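PDB 6PWI: putative hyaluronoglucosaminidase from Clostridium perfringens, which probably removes N-acetylhexosamine residues from glycans as a family 84 glycoside hydrolase, this chain including the N-terminal and catalytic domains of a longer, secreted protein. Local coordinates for residues K69-E74 with G203-M208; N124-V129 with Q178-I183; S146-I151 with A246-F251; R196-K201 with A431-L436. All blocks are in the same frame, centred on the assembly; numbering follows the deposited sequence.

Contact 1: residues K69-E74 with G203-M208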
# COMPACT_ATOMS: atom_id res chain seq x y z
N LYS A 69 2.03 11.92 -20.97
CA LYS A 69 3.11 11.96 -21.95
C LYS A 69 4.44 11.63 -21.26
O LYS A 69 5.19 10.79 -21.76
CB LYS A 69 3.17 13.30 -22.68
CG LYS A 69 1.89 13.73 -23.40
CD LYS A 69 2.06 14.97 -24.25
CE LYS A 69 0.75 15.59 -24.67
NZ LYS A 69 0.90 16.55 -25.79
N ASN A 70 4.71 12.29 -20.13
CA ASN A 70 5.95 12.13 -19.37
C ASN A 70 6.15 10.67 -18.96
O ASN A 70 7.28 10.18 -18.92
CB ASN A 70 6.00 13.05 -18.15
CG ASN A 70 6.25 14.50 -18.52
OD1 ASN A 70 6.97 14.79 -19.47
ND2 ASN A 70 5.68 15.42 -17.76
N ARG A 71 5.04 9.98 -18.67
CA ARG A 71 5.09 8.58 -18.29
C ARG A 71 5.60 7.72 -19.44
O ARG A 71 6.36 6.78 -19.22
CB ARG A 71 3.73 8.10 -17.75
CG ARG A 71 3.78 6.74 -17.08
CD ARG A 71 4.72 6.66 -15.89
NE ARG A 71 4.09 5.90 -14.82
CZ ARG A 71 4.66 5.63 -13.65
NH1 ARG A 71 5.89 6.04 -13.40
NH2 ARG A 71 3.99 4.94 -12.74
N LEU A 72 5.20 8.04 -20.68
CA LEU A 72 5.68 7.28 -21.82
C LEU A 72 7.17 7.54 -22.02
O LEU A 72 7.93 6.63 -22.32
CB LEU A 72 4.89 7.61 -23.09
CG LEU A 72 5.35 6.84 -24.33
CD1 LEU A 72 4.86 5.40 -24.31
CD2 LEU A 72 4.90 7.53 -25.61
N LEU A 73 7.58 8.80 -21.83
CA LEU A 73 8.96 9.18 -22.08
C LEU A 73 9.90 8.51 -21.07
O LEU A 73 11.02 8.15 -21.44
CB LEU A 73 9.09 10.71 -22.11
CG LEU A 73 8.27 11.40 -23.20
CD1 LEU A 73 8.55 12.90 -23.26
CD2 LEU A 73 8.49 10.76 -24.56
N GLU A 74 9.43 8.34 -19.82
CA GLU A 74 10.09 7.52 -18.82
C GLU A 74 10.28 6.10 -19.36
O GLU A 74 11.36 5.52 -19.25
CB GLU A 74 9.20 7.36 -17.59
CG GLU A 74 9.65 8.09 -16.35
CD GLU A 74 8.93 7.63 -15.09
OE1 GLU A 74 9.30 6.56 -14.55
OE2 GLU A 74 7.98 8.32 -14.66
N GLY A 203 3.33 3.73 -5.08
CA GLY A 203 1.94 3.43 -5.40
C GLY A 203 1.64 3.61 -6.89
O GLY A 203 0.85 2.86 -7.46
N GLY A 204 2.29 4.60 -7.51
CA GLY A 204 2.06 4.96 -8.90
C GLY A 204 2.56 3.88 -9.85
O GLY A 204 2.03 3.73 -10.95
N ASP A 205 3.60 3.16 -9.41
CA ASP A 205 4.14 2.03 -10.16
C ASP A 205 3.18 0.84 -10.12
O ASP A 205 3.35 -0.09 -10.91
CB ASP A 205 5.54 1.64 -9.69
CG ASP A 205 6.66 2.55 -10.19
OD1 ASP A 205 6.42 3.33 -11.15
OD2 ASP A 205 7.78 2.48 -9.63
N PHE A 206 2.19 0.86 -9.22
CA PHE A 206 1.26 -0.26 -9.11
C PHE A 206 -0.19 0.20 -9.25
O PHE A 206 -1.12 -0.48 -8.80
CB PHE A 206 1.61 -1.14 -7.89
CG PHE A 206 3.05 -1.57 -7.90
CD1 PHE A 206 3.51 -2.52 -8.79
CD2 PHE A 206 3.97 -0.97 -7.04
CE1 PHE A 206 4.85 -2.89 -8.82
CE2 PHE A 206 5.31 -1.33 -7.07
CZ PHE A 206 5.75 -2.29 -7.96
N LYS A 207 -0.38 1.35 -9.91
CA LYS A 207 -1.68 1.81 -10.38
C LYS A 207 -2.56 2.29 -9.23
O LYS A 207 -3.78 2.33 -9.36
CB LYS A 207 -2.39 0.72 -11.20
CG LYS A 207 -1.61 0.19 -12.40
CD LYS A 207 -2.46 -0.66 -13.31
CE LYS A 207 -1.78 -1.07 -14.59
NZ LYS A 207 -0.72 -2.08 -14.34
N MET A 208 -1.94 2.68 -8.10
CA MET A 208 -2.67 3.32 -7.02
C MET A 208 -3.07 4.73 -7.46
O MET A 208 -2.39 5.34 -8.29
CB MET A 208 -1.83 3.39 -5.75
CG MET A 208 -1.75 2.06 -5.03
SD MET A 208 -0.92 2.16 -3.42
CE MET A 208 -1.97 1.10 -2.43
O HOH W 1 5.92 6.23 -10.07

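Contact 2: residues N124-V129 with Q178-I183. With EDO (1,2-ethanediol), chain I.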
# COMPACT_ATOMS: atom_id res chain seq x y z
N ASN A 124 -15.96 -0.55 -17.38
CA ASN A 124 -15.27 -0.90 -16.14
C ASN A 124 -14.40 0.25 -15.63
O ASN A 124 -14.03 1.14 -16.40
CB ASN A 124 -14.41 -2.15 -16.32
CG ASN A 124 -15.24 -3.40 -16.55
OD1 ASN A 124 -16.38 -3.47 -16.10
ND2 ASN A 124 -14.68 -4.37 -17.25
N HIS A 125 -14.05 0.19 -14.34
CA HIS A 125 -13.19 1.19 -13.72
C HIS A 125 -11.79 1.14 -14.33
O HIS A 125 -11.21 0.06 -14.47
CB HIS A 125 -13.09 0.99 -12.20
CG HIS A 125 -14.38 1.01 -11.46
ND1 HIS A 125 -15.23 2.10 -11.49
CD2 HIS A 125 -14.95 0.10 -10.64
CE1 HIS A 125 -16.29 1.85 -10.74
NE2 HIS A 125 -16.14 0.62 -10.21
N ASP A 126 -11.27 2.32 -14.69
CA ASP A 126 -9.89 2.52 -15.11
C ASP A 126 -9.55 1.64 -16.32
O ASP A 126 -8.39 1.29 -16.54
CB ASP A 126 -8.93 2.33 -13.93
CG ASP A 126 -9.13 3.33 -12.80
OD1 ASP A 126 -9.35 4.52 -13.10
OD2 ASP A 126 -9.05 2.92 -11.61
N ALA A 127 -10.58 1.30 -17.11
CA ALA A 127 -10.44 0.33 -18.18
C ALA A 127 -9.48 0.84 -19.25
O ALA A 127 -9.52 2.01 -19.63
CB ALA A 127 -11.80 0.01 -18.77
N HIS A 128 -8.61 -0.06 -19.73
CA HIS A 128 -7.69 0.28 -20.80
C HIS A 128 -7.19 -0.99 -21.48
O HIS A 128 -7.34 -2.09 -20.95
CB HIS A 128 -6.52 1.12 -20.26
CG HIS A 128 -5.65 0.38 -19.30
ND1 HIS A 128 -5.96 0.25 -17.96
CD2 HIS A 128 -4.49 -0.29 -19.49
CE1 HIS A 128 -5.02 -0.46 -17.37
NE2 HIS A 128 -4.10 -0.80 -18.28
N VAL A 129 -6.55 -0.80 -22.64
CA VAL A 129 -6.05 -1.88 -23.47
C VAL A 129 -4.61 -1.55 -23.85
O VAL A 129 -4.30 -0.41 -24.19
CB VAL A 129 -6.92 -2.02 -24.74
CG1 VAL A 129 -6.27 -2.90 -25.79
CG2 VAL A 129 -8.33 -2.51 -24.40
N GLN A 178 -12.75 1.28 -7.32
CA GLN A 178 -12.71 2.68 -7.71
C GLN A 178 -11.47 3.35 -7.10
O GLN A 178 -10.76 4.06 -7.81
CB GLN A 178 -14.04 3.34 -7.36
CG GLN A 178 -14.13 4.82 -7.69
CD GLN A 178 -15.32 5.53 -7.06
OE1 GLN A 178 -16.02 5.00 -6.21
NE2 GLN A 178 -15.54 6.77 -7.48
N TRP A 179 -11.21 3.12 -5.81
CA TRP A 179 -10.10 3.76 -5.11
C TRP A 179 -9.10 2.73 -4.60
O TRP A 179 -9.49 1.71 -4.03
CB TRP A 179 -10.58 4.67 -3.97
CG TRP A 179 -11.64 5.64 -4.40
CD1 TRP A 179 -12.92 5.68 -3.95
CD2 TRP A 179 -11.53 6.69 -5.39
NE1 TRP A 179 -13.62 6.67 -4.58
CE2 TRP A 179 -12.79 7.31 -5.47
CE3 TRP A 179 -10.50 7.16 -6.22
CZ2 TRP A 179 -13.05 8.38 -6.34
CZ3 TRP A 179 -10.75 8.22 -7.08
CH2 TRP A 179 -12.01 8.81 -7.14
N ARG A 180 -7.81 3.01 -4.82
CA ARG A 180 -6.71 2.18 -4.37
C ARG A 180 -5.59 3.09 -3.86
O ARG A 180 -5.07 3.92 -4.61
CB ARG A 180 -6.18 1.32 -5.52
CG ARG A 180 -7.25 0.56 -6.29
CD ARG A 180 -6.76 0.02 -7.62
NE ARG A 180 -6.26 1.03 -8.56
CZ ARG A 180 -7.03 1.82 -9.32
NH1 ARG A 180 -8.35 1.73 -9.26
NH2 ARG A 180 -6.46 2.70 -10.14
N GLY A 181 -5.23 2.94 -2.59
CA GLY A 181 -4.09 3.69 -2.08
C GLY A 181 -3.90 3.55 -0.58
O GLY A 181 -4.20 2.52 0.02
N PHE A 182 -3.40 4.63 0.02
CA PHE A 182 -2.96 4.63 1.40
C PHE A 182 -3.31 5.98 2.02
O PHE A 182 -3.35 7.00 1.33
CB PHE A 182 -1.46 4.35 1.47
CG PHE A 182 -0.58 5.25 0.63
CD1 PHE A 182 0.08 6.33 1.19
CD2 PHE A 182 -0.41 5.00 -0.73
CE1 PHE A 182 0.89 7.15 0.41
CE2 PHE A 182 0.40 5.83 -1.51
CZ PHE A 182 1.05 6.90 -0.94
N ILE A 183 -3.55 5.96 3.33
CA ILE A 183 -3.90 7.13 4.11
C ILE A 183 -2.91 7.25 5.26
O ILE A 183 -2.69 6.29 5.99
CB ILE A 183 -5.35 7.01 4.64
CG1 ILE A 183 -5.73 8.22 5.50
CG2 ILE A 183 -5.54 5.70 5.39
CD1 ILE A 183 -7.20 8.33 5.79
C1 EDO I . -15.14 5.43 -13.10
O1 EDO I . -15.67 4.43 -13.94
C2 EDO I . -13.66 5.45 -13.21
O2 EDO I . -13.23 4.81 -14.39
O HOH W 2 -11.59 4.39 -10.85

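Contact 3: residues S146-I151 with A246-F251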
# COMPACT_ATOMS: atom_id res chain seq x y z
N SER A 146 -6.52 6.31 -17.29
CA SER A 146 -6.46 4.90 -17.67
C SER A 146 -5.36 4.65 -18.69
O SER A 146 -4.73 3.58 -18.68
CB SER A 146 -7.78 4.43 -18.17
OG SER A 146 -8.79 4.67 -17.19
N ALA A 147 -5.12 5.62 -19.58
CA ALA A 147 -4.02 5.49 -20.52
C ALA A 147 -2.71 5.40 -19.74
O ALA A 147 -1.86 4.57 -20.05
CB ALA A 147 -4.01 6.62 -21.53
N PHE A 148 -2.59 6.25 -18.72
CA PHE A 148 -1.46 6.27 -17.80
C PHE A 148 -1.22 4.88 -17.20
O PHE A 148 -0.10 4.38 -17.25
CB PHE A 148 -1.69 7.33 -16.72
CG PHE A 148 -0.52 7.59 -15.81
CD1 PHE A 148 0.31 8.68 -16.01
CD2 PHE A 148 -0.27 6.77 -14.72
CE1 PHE A 148 1.37 8.94 -15.16
CE2 PHE A 148 0.79 7.02 -13.87
CZ PHE A 148 1.61 8.11 -14.09
N TYR A 149 -2.27 4.25 -16.64
CA TYR A 149 -2.15 2.90 -16.11
C TYR A 149 -1.62 1.94 -17.18
O TYR A 149 -0.75 1.11 -16.88
CB TYR A 149 -3.46 2.40 -15.49
CG TYR A 149 -4.06 3.34 -14.48
CD1 TYR A 149 -3.26 4.01 -13.56
CD2 TYR A 149 -5.43 3.57 -14.44
CE1 TYR A 149 -3.80 4.90 -12.64
CE2 TYR A 149 -5.98 4.45 -13.52
CZ TYR A 149 -5.17 5.11 -12.62
OH TYR A 149 -5.70 5.98 -11.71
N GLY A 150 -2.14 2.05 -18.41
CA GLY A 150 -1.66 1.25 -19.53
C GLY A 150 -0.15 1.39 -19.71
O GLY A 150 0.56 0.39 -19.85
N ILE A 151 0.33 2.63 -19.67
CA ILE A 151 1.74 2.92 -19.88
C ILE A 151 2.57 2.40 -18.71
O ILE A 151 3.72 2.01 -18.90
CB ILE A 151 1.95 4.43 -20.14
CG1 ILE A 151 1.16 4.91 -21.36
CG2 ILE A 151 3.43 4.76 -20.25
CD1 ILE A 151 1.07 6.41 -21.48
N ALA A 246 2.28 13.76 -11.14
CA ALA A 246 3.21 13.06 -12.02
C ALA A 246 3.01 11.55 -11.96
O ALA A 246 3.22 10.86 -12.95
CB ALA A 246 4.63 13.44 -11.67
N THR A 247 2.61 11.04 -10.78
CA THR A 247 2.54 9.61 -10.53
C THR A 247 1.09 9.13 -10.63
O THR A 247 0.84 7.93 -10.77
CB THR A 247 3.05 9.26 -9.12
OG1 THR A 247 2.21 9.93 -8.18
CG2 THR A 247 4.51 9.61 -8.92
N LYS A 248 0.16 10.08 -10.52
CA LYS A 248 -1.29 9.89 -10.60
C LYS A 248 -1.81 9.18 -9.36
O LYS A 248 -2.98 8.82 -9.28
CB LYS A 248 -1.75 9.31 -11.94
CG LYS A 248 -2.12 10.37 -12.97
CD LYS A 248 -2.60 9.81 -14.30
CE LYS A 248 -2.63 10.86 -15.39
NZ LYS A 248 -3.44 12.04 -15.00
N ASN A 249 -0.91 9.01 -8.38
CA ASN A 249 -1.27 8.67 -7.02
C ASN A 249 -1.62 9.98 -6.31
O ASN A 249 -0.80 10.54 -5.59
CB ASN A 249 -0.09 7.90 -6.39
CG ASN A 249 -0.40 7.16 -5.10
OD1 ASN A 249 0.11 6.07 -4.89
ND2 ASN A 249 -1.20 7.73 -4.21
N LYS A 250 -2.84 10.48 -6.54
CA LYS A 250 -3.19 11.86 -6.24
C LYS A 250 -3.06 12.15 -4.75
O LYS A 250 -3.36 11.29 -3.92
CB LYS A 250 -4.65 12.19 -6.58
CG LYS A 250 -5.12 11.83 -7.98
CD LYS A 250 -6.61 12.16 -8.21
CE LYS A 250 -7.58 11.41 -7.32
NZ LYS A 250 -7.68 9.96 -7.64
N PHE A 251 -2.67 13.39 -4.44
CA PHE A 251 -2.71 13.95 -3.10
C PHE A 251 -4.14 14.37 -2.79
O PHE A 251 -4.66 15.30 -3.42
CB PHE A 251 -1.77 15.15 -3.05
CG PHE A 251 -1.55 15.75 -1.68
CD1 PHE A 251 -0.42 15.45 -0.95
CD2 PHE A 251 -2.48 16.64 -1.14
CE1 PHE A 251 -0.20 16.02 0.30
CE2 PHE A 251 -2.26 17.20 0.11
CZ PHE A 251 -1.12 16.90 0.83

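Contact 4: residues R196-K201 with A431-L436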
# COMPACT_ATOMS: atom_id res chain seq x y z
N ARG A 196 6.74 10.80 1.89
CA ARG A 196 5.42 10.91 1.28
C ARG A 196 5.54 10.87 -0.24
O ARG A 196 4.74 10.21 -0.90
CB ARG A 196 4.70 12.17 1.76
CG ARG A 196 4.12 12.06 3.16
CD ARG A 196 3.99 13.44 3.76
NE ARG A 196 3.30 13.44 5.04
CZ ARG A 196 3.40 14.42 5.92
NH1 ARG A 196 4.16 15.47 5.66
NH2 ARG A 196 2.74 14.36 7.06
N LYS A 197 6.54 11.57 -0.78
CA LYS A 197 6.74 11.61 -2.22
C LYS A 197 7.13 10.22 -2.72
O LYS A 197 6.69 9.80 -3.78
CB LYS A 197 7.80 12.65 -2.59
CG LYS A 197 7.35 14.09 -2.38
CD LYS A 197 8.42 15.09 -2.67
CE LYS A 197 8.11 16.44 -2.05
NZ LYS A 197 9.30 17.33 -2.10
N ASP A 198 7.95 9.51 -1.92
CA ASP A 198 8.49 8.22 -2.31
C ASP A 198 7.39 7.16 -2.33
O ASP A 198 7.43 6.27 -3.18
CB ASP A 198 9.63 7.79 -1.39
CG ASP A 198 10.56 6.78 -2.05
OD1 ASP A 198 11.00 7.05 -3.18
OD2 ASP A 198 10.84 5.74 -1.41
N LEU A 199 6.43 7.25 -1.40
CA LEU A 199 5.32 6.32 -1.35
C LEU A 199 4.39 6.57 -2.53
O LEU A 199 3.92 5.63 -3.17
CB LEU A 199 4.57 6.41 -0.02
CG LEU A 199 5.29 5.86 1.22
CD1 LEU A 199 4.34 5.79 2.41
CD2 LEU A 199 5.90 4.50 0.96
N MET A 200 4.14 7.86 -2.83
CA MET A 200 3.33 8.20 -3.99
C MET A 200 3.98 7.64 -5.25
O MET A 200 3.30 7.09 -6.10
CB MET A 200 3.14 9.72 -4.11
CG MET A 200 2.02 10.24 -3.24
SD MET A 200 1.71 12.01 -3.45
CE MET A 200 3.19 12.70 -2.72
N LYS A 201 5.31 7.74 -5.32
CA LYS A 201 6.06 7.24 -6.46
C LYS A 201 5.92 5.72 -6.54
O LYS A 201 5.84 5.16 -7.63
CB LYS A 201 7.51 7.73 -6.36
CG LYS A 201 8.41 7.40 -7.55
CD LYS A 201 9.72 8.17 -7.51
CE LYS A 201 10.75 7.65 -8.51
NZ LYS A 201 11.04 6.22 -8.30
N ALA A 431 9.12 0.63 5.18
CA ALA A 431 8.65 -0.69 5.58
C ALA A 431 7.20 -0.91 5.13
O ALA A 431 6.79 -2.05 4.90
CB ALA A 431 8.80 -0.85 7.06
N SER A 432 6.44 0.18 5.01
CA SER A 432 5.04 0.10 4.63
C SER A 432 4.86 -0.30 3.17
O SER A 432 3.76 -0.65 2.75
CB SER A 432 4.34 1.40 4.92
OG SER A 432 4.26 1.62 6.31
N LYS A 433 5.95 -0.27 2.39
CA LYS A 433 5.83 -0.53 0.96
C LYS A 433 5.28 -1.94 0.71
O LYS A 433 4.65 -2.15 -0.33
CB LYS A 433 7.13 -0.28 0.20
CG LYS A 433 7.45 1.19 -0.03
CD LYS A 433 8.84 1.39 -0.57
CE LYS A 433 9.19 2.83 -0.86
NZ LYS A 433 10.38 2.87 -1.74
N VAL A 434 5.50 -2.86 1.66
CA VAL A 434 5.05 -4.24 1.55
C VAL A 434 3.53 -4.26 1.46
O VAL A 434 2.96 -4.90 0.57
CB VAL A 434 5.58 -5.11 2.72
CG1 VAL A 434 5.01 -6.51 2.71
CG2 VAL A 434 7.11 -5.15 2.77
N ALA A 435 2.87 -3.53 2.37
CA ALA A 435 1.42 -3.47 2.39
C ALA A 435 0.89 -2.67 1.20
O ALA A 435 -0.15 -3.03 0.64
CB ALA A 435 0.95 -2.90 3.70
N LEU A 436 1.60 -1.61 0.81
CA LEU A 436 1.15 -0.82 -0.33
C LEU A 436 1.03 -1.73 -1.55
O LEU A 436 0.03 -1.69 -2.25
CB LEU A 436 2.10 0.35 -0.58
CG LEU A 436 1.60 1.72 -0.12
CD1 LEU A 436 1.55 1.80 1.40
CD2 LEU A 436 2.48 2.83 -0.67

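Contact 1: residues K69-E74 with G203-M208
Arg71 reaches from helix 66-78 to the turn at the C-terminal side of helix 193-204 and meets the carboxylate of Asp205. The salt bridge runs from Arg71 NH2 to Asp205 OD1 at 3.3 Å. As a hydrogen bond it is weak, with an N-H...O angle of 134°. OD1 lies oblique to the guanidinium, although the two flat groups are turned only 18° from each other. Arg71 NH2 is also 2.9 Å from Gly204 O, which sits at the guanidinium edge, near its plane. A water helps to bridge the pair. The water donates to Asp205 OD1 at 3.1 Å and accepts weakly from Arg71 NH1.

Arg71 is shared within its own helix. Arg71 NH1 makes a second salt bridge, to Glu74 OE2, 3.3 Å away; as a hydrogen bond it too is weak. Arg71, Glu74 and Asp205 thus form one network. Lys155 of helix 144-158 adds a further charge as the stronger partner of Asp205 OD1, and Thr152 OG1 accepts from Arg71 NE. The bonds of Arg71 and Lys155 to Asp205 join the N-terminal domain to the end region of the first helix of the catalytic (beta/alpha)8 barrel, where the chain turns toward strand 210-213.

The arginine leaves its helix with CG anti to the backbone N (chi1 -169°) and bends at its second and third torsions. This brings the guanidinium to Gly204 O and Asp205. Gly204 to Lys207 is a type I beta turn. Gly203 O accepts from Phe206 N at 3.0 Å and from Met208 N at 2.9 Å. Farther out, the aliphatic part of Arg71 packs on Phe148 and Ile151 of helix 144-158.

Contact 2: residues N124-V129 with Q178-I183
Asp126 and Arg180 form the charged link of this contact, their side chains coming from opposite directions. Arg180 grips one oxygen, OD2, with both terminal nitrogens, end-on. Arg180 NH1 is 2.7 Å from Asp126 OD2 and meets it nearly along the C-O axis. Arg180 NH2 is 3.0 Å from Asp126 OD2 and comes from above the carboxylate plane. The two flat groups stand almost at right angles, 83° apart. Both bonds are bent, with N-H...O angles of 140° and 130°. Arg180 NH2 also donates to Lys207 O, and the guanidinium makes a cation-pi contact with Tyr149.

A water adds a second bridge. The water donates to Gln178 O at 3.2 Å and, weakly, to Asp126 OD2.

The contact ties the N-terminal domain to the first strand of the catalytic (beta/alpha)8 barrel, strand 179-184. On the N-terminal side the chain makes a type II beta turn from Asn124 to Ala127 and enters strand 127-133. His128 ND1 closes over this corner with a nearly straight hydrogen bond to Asp126 O at 3.0 Å, the acceptor lying in the ring plane.

Van der Waals contact is made by His125 and Gln178. The His125 ring has one face over the Gln178 backbone, with His125 CD2 4.2 Å from Gln178 N. The Gln178 side chain leads away, and its NE2 donates to Glu326.

A 1,2-ethanediol, probably from the crystallisation liquor, sits beside the turn. Diol O2 accepts from Asp126 N at 3.2 Å in a nearly straight bond. Diol O1 bonds weakly with His125 ND1 at the ring edge.

Contact 3: residues S146-I151 with A246-F251
The link between helix 231-247 and strand 250-255, an alpha-to-beta connection of the catalytic (beta/alpha)8 barrel, meets the N-terminal domain here. Phe148 of helix 144-158 projects toward it; its chi1 of -172° swings the ring away from the residue's own N. Lys248 lays its aliphatic chain over one face of the ring. This is a CH-pi contact, with Lys248 CD 3.8 Å from the centroid of the Phe148 ring and 27° off its normal. Lys248 CD is displaced toward the rim, where it comes to 3.4 Å from Phe148 CG.

The far end of the ring meets the last carbonyls of the helix. Phe148 CZ is 3.4 Å from Ala246 O, which lies near the ring plane. Thr247 O is 3.2 Å from Phe148 CE2, at an oblique angle. Lys248 has a positive phi of 72° and leaves the helical path. Thr247 OG1 hydrogen-bonds back to Val243 O and accepts from Asn249 N, an ST turn.

The charged end of Lys248 goes past the ring to Asp145 and Asp65. Helix 66-78 also packs on Phe148, through Thr68. Beyond the link, Asn249 touches Phe182 of strand 179-184 and Phe251 packs back on helix 231-247.

Contact 4: residues R196-K201 with A431-L436
Helices 193-204 and 433-444 pack side by side in the outer ring of the catalytic (beta/alpha)8 barrel. The first follows barrel strand 179-184 and the second follows strand 418-423, the first and last strands, which are neighbours in the closed sheet. The contact therefore lies at the seam where the barrel closes. It is buried and mixes one ion pair with an apolar patch.

Lys433 carries the charged part. Its chain is extended beyond CG and crosses the Asp198 side chain at about a right angle. Lys433 NZ makes a salt bridge and hydrogen bond to Asp198 OD2 at 2.9 Å, coming from above the carboxylate plane, 39° out of it. In Asp198 a chi1 of -157° puts the carboxylate beside its own carbonyl carbon, on the lysine side. Gln430 joins both ends: its NE2 donates to Asp198 OD2, and its OE1 accepts from Lys433 NZ. The amide thus holds acid and base together.

The apolar part centres on Leu199. Leu199 CD2 lies along the aliphatic chain of Lys433, 3.8 Å from Lys433 CG. Trp191 also touches Leu199, while Ile462 of helix 451-462 packs on Lys433. One helical turn beyond Lys433, Leu436 points at the partner helix. Leu436 CD2 is 4.1 Å from Leu199 CD2 and 4.0 Å from the backbone oxygen of Leu199.

How the contacts relate
Contacts 1, 2 and 3 join the N-terminal domain to the barrel, whereas contact 4 lies within the barrel. Contacts 1 and 3 are nearest, their centres about 5 Å apart. Gly203 CA of contact 1 is 3.2 Å from Asn249 OD1 of contact 3. Contact 2 lies about 10 Å from contact 3, centre to centre, and Met208 CE of contact 1 is 3.4 Å from Gly181 CA of contact 2. Contact 4 shares helix 193-204 with contact 1. Phe182 connects it to contact 2, with Phe182 CD2 3.6 Å from Leu436 CD2. All four lie away from Asp299, the predicted proton donor.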